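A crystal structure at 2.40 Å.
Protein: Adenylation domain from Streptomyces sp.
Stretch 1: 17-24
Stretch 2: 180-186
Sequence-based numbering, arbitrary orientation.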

# COMPACT_ATOMS: atom_id res chain seq x y z
N GLY A 17 -19.96 8.29 9.94
CA GLY A 17 -20.71 9.07 8.96
C GLY A 17 -20.35 8.83 7.51
O GLY A 17 -19.66 7.88 7.16
N ALA A 18 -20.82 9.72 6.65
CA ALA A 18 -20.68 9.56 5.21
C ALA A 18 -19.25 9.83 4.72
O ALA A 18 -18.79 9.20 3.76
N THR A 19 -18.55 10.76 5.35
CA THR A 19 -17.25 11.19 4.83
C THR A 19 -16.12 11.06 5.87
O THR A 19 -16.36 10.78 7.04
N LEU A 20 -14.88 11.27 5.41
CA LEU A 20 -13.72 11.27 6.30
C LEU A 20 -13.74 12.52 7.21
O LEU A 20 -13.36 12.47 8.38
N VAL A 21 -14.21 13.63 6.67
CA VAL A 21 -14.40 14.85 7.43
C VAL A 21 -15.33 14.57 8.63
O VAL A 21 -15.02 14.94 9.76
N ASP A 22 -16.45 13.89 8.38
CA ASP A 22 -17.39 13.50 9.42
C ASP A 22 -16.68 12.66 10.49
O ASP A 22 -16.83 12.92 11.69
N LEU A 23 -15.93 11.65 10.05
CA LEU A 23 -15.23 10.76 10.97
C LEU A 23 -14.28 11.51 11.89
O LEU A 23 -14.29 11.29 13.10
N PHE A 24 -13.47 12.39 11.32
CA PHE A 24 -12.58 13.20 12.14
C PHE A 24 -13.37 14.14 13.07
O PHE A 24 -12.96 14.37 14.21
N ARG A 180 -12.99 7.93 -3.48
CA ARG A 180 -14.00 8.78 -2.82
C ARG A 180 -14.17 8.57 -1.30
O ARG A 180 -13.84 7.51 -0.77
N HIS A 181 -14.67 9.60 -0.63
CA HIS A 181 -14.96 9.57 0.80
C HIS A 181 -15.75 8.32 1.18
O HIS A 181 -15.37 7.60 2.10
N GLY A 182 -16.85 8.08 0.47
CA GLY A 182 -17.64 6.87 0.64
C GLY A 182 -16.90 5.58 0.38
O GLY A 182 -17.20 4.55 0.99
N ASN A 183 -15.92 5.59 -0.52
CA ASN A 183 -15.07 4.41 -0.65
C ASN A 183 -14.32 4.17 0.68
O ASN A 183 -14.44 3.08 1.26
N VAL A 184 -13.59 5.17 1.16
CA VAL A 184 -12.87 4.99 2.42
C VAL A 184 -13.77 4.68 3.63
O VAL A 184 -13.43 3.82 4.45
N THR A 185 -14.89 5.40 3.77
CA THR A 185 -15.76 5.13 4.90
C THR A 185 -16.34 3.71 4.78
O THR A 185 -16.48 3.03 5.79
N ALA A 186 -16.61 3.23 3.57
CA ALA A 186 -17.00 1.82 3.42
C ALA A 186 -15.90 0.85 3.88
O ALA A 186 -16.20 -0.20 4.42

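The most unusual feature of this contact is a histidine ring that accepts a hydrogen bond from the first turn of a helix in the other stretch. Leu20 N donates to His181 ND1 at 3.0 Å, with an N-H...acceptor angle of 163°. Leu20 opens its helix, so its amide has no partner one turn back in that helix. The nitrogen lies at the edge of the imidazole, near the ring plane, where the ND1 lone pair points. ND1 therefore carries no proton in this arrangement.

The CA atoms of the two stretches come nearest at this point, with Thr19 CA 4.9 Å from His181 CA. The helix axes approach to 10.2 Å, an ordinary packing distance, and their N-to-C directions differ by 50°. Side chains fill the space between them.

From the second stretch, His181, Val184 and Thr185 point toward the first. His181 has chi1 m (-81°) and chi2 -82°. Besides Leu20, its ring meets Thr19, with Thr19 CB 3.7 Å from His181 ND1. Val21 is more distant, Val21 CG2 lying 4.3 Å from His181 CE1.

Thr185 is a p rotamer and has two roles. Its hydroxyl lies 3.0 Å from Ala18 O (measured from Thr185 OG1) and 3.2 Å from His181 O within its own helix. Both carbonyls are within reach of the one hydroxyl proton, and the geometry does not choose between them. Its methyl faces apolar and backbone atoms: Thr185 CG2 is 3.5 Å from Thr19 C, 3.8 Å from Leu23 CD1 and 3.8 Å from Gly17 O.

Leu20 (chi1 m, chi2 t) leaves its backbone sideways but still reaches the second helix. Leu20 CD2 packs on Val184 CG1 at 3.6 Å, an apolar contact. Val184 is a t rotamer. Leu23, also m and t, points toward the second stretch and meets it through the Thr185 methyl.

Thr19, a p rotamer, caps its helix. Asp22 N donates to Thr19 OG1 at 3.1 Å, and Thr19 N donates to Asp22 OD2 at 3.1 Å. This reciprocal pair ties down the start of the helix beside the histidine. Asp22 itself, chi1 m, does not touch the second stretch.

At the start of the other helix, Arg180 N donates to Asn183 OD1 at 2.8 Å. Asn183 points away from the contact, and its ND2 is bonded elsewhere in the structure. The end of the Arg180 side chain also leads away. Together the two stretches bury 367 Å², counting both sides.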

# COMPACT_ATOMS: atom_id res chain seq x y z
CB ALA A 18 -21.67 10.48 4.50
CB THR A 19 -17.34 12.65 4.34
OG1 THR A 19 -17.39 13.53 5.46
CG2 THR A 19 -18.60 12.85 3.52
CB LEU A 20 -12.43 11.21 5.46
CG LEU A 20 -12.23 9.91 4.66
CD1 LEU A 20 -11.04 9.99 3.68
CD2 LEU A 20 -12.09 8.68 5.57
CB VAL A 21 -14.97 15.97 6.51
CG1 VAL A 21 -15.55 17.12 7.30
CG2 VAL A 21 -13.91 16.44 5.50
CB ASP A 22 -18.56 12.69 8.85
CG ASP A 22 -19.50 13.50 7.95
OD1 ASP A 22 -19.70 14.72 8.18
OD2 ASP A 22 -20.08 12.88 7.01
CB LEU A 23 -14.45 9.66 10.22
CG LEU A 23 -15.25 8.69 9.32
CD1 LEU A 23 -14.31 7.67 8.65
CD2 LEU A 23 -16.43 7.99 10.00
CB PHE A 24 -11.64 14.04 11.28
CG PHE A 24 -10.66 14.84 12.09
CD1 PHE A 24 -9.87 14.22 13.05
CD2 PHE A 24 -10.53 16.20 11.90
CE1 PHE A 24 -8.96 14.95 13.79
CE2 PHE A 24 -9.63 16.94 12.65
CZ PHE A 24 -8.84 16.31 13.60
CB ARG A 180 -15.36 8.57 -3.50
CG ARG A 180 -15.41 9.15 -4.89
CD ARG A 180 -16.30 8.33 -5.80
NE ARG A 180 -16.91 9.17 -6.84
CZ ARG A 180 -18.13 8.97 -7.35
NH1 ARG A 180 -18.87 7.94 -6.94
NH2 ARG A 180 -18.61 9.80 -8.27
CB HIS A 181 -15.71 10.84 1.22
CG HIS A 181 -14.82 12.02 1.44
ND1 HIS A 181 -14.13 12.23 2.62
CD2 HIS A 181 -14.52 13.07 0.63
CE1 HIS A 181 -13.42 13.35 2.52
NE2 HIS A 181 -13.64 13.87 1.32
CB ASN A 183 -14.05 4.54 -1.79
CG ASN A 183 -14.69 4.66 -3.18
OD1 ASN A 183 -14.21 5.42 -3.99
ND2 ASN A 183 -15.74 3.88 -3.45
CB VAL A 184 -12.00 6.20 2.82
CG1 VAL A 184 -10.99 5.75 3.86
CG2 VAL A 184 -11.26 6.76 1.64
CB THR A 185 -16.89 6.23 5.09
OG1 THR A 185 -17.71 6.37 3.92
CG2 THR A 185 -16.25 7.59 5.43
CB ALA A 186 -17.40 1.50 1.97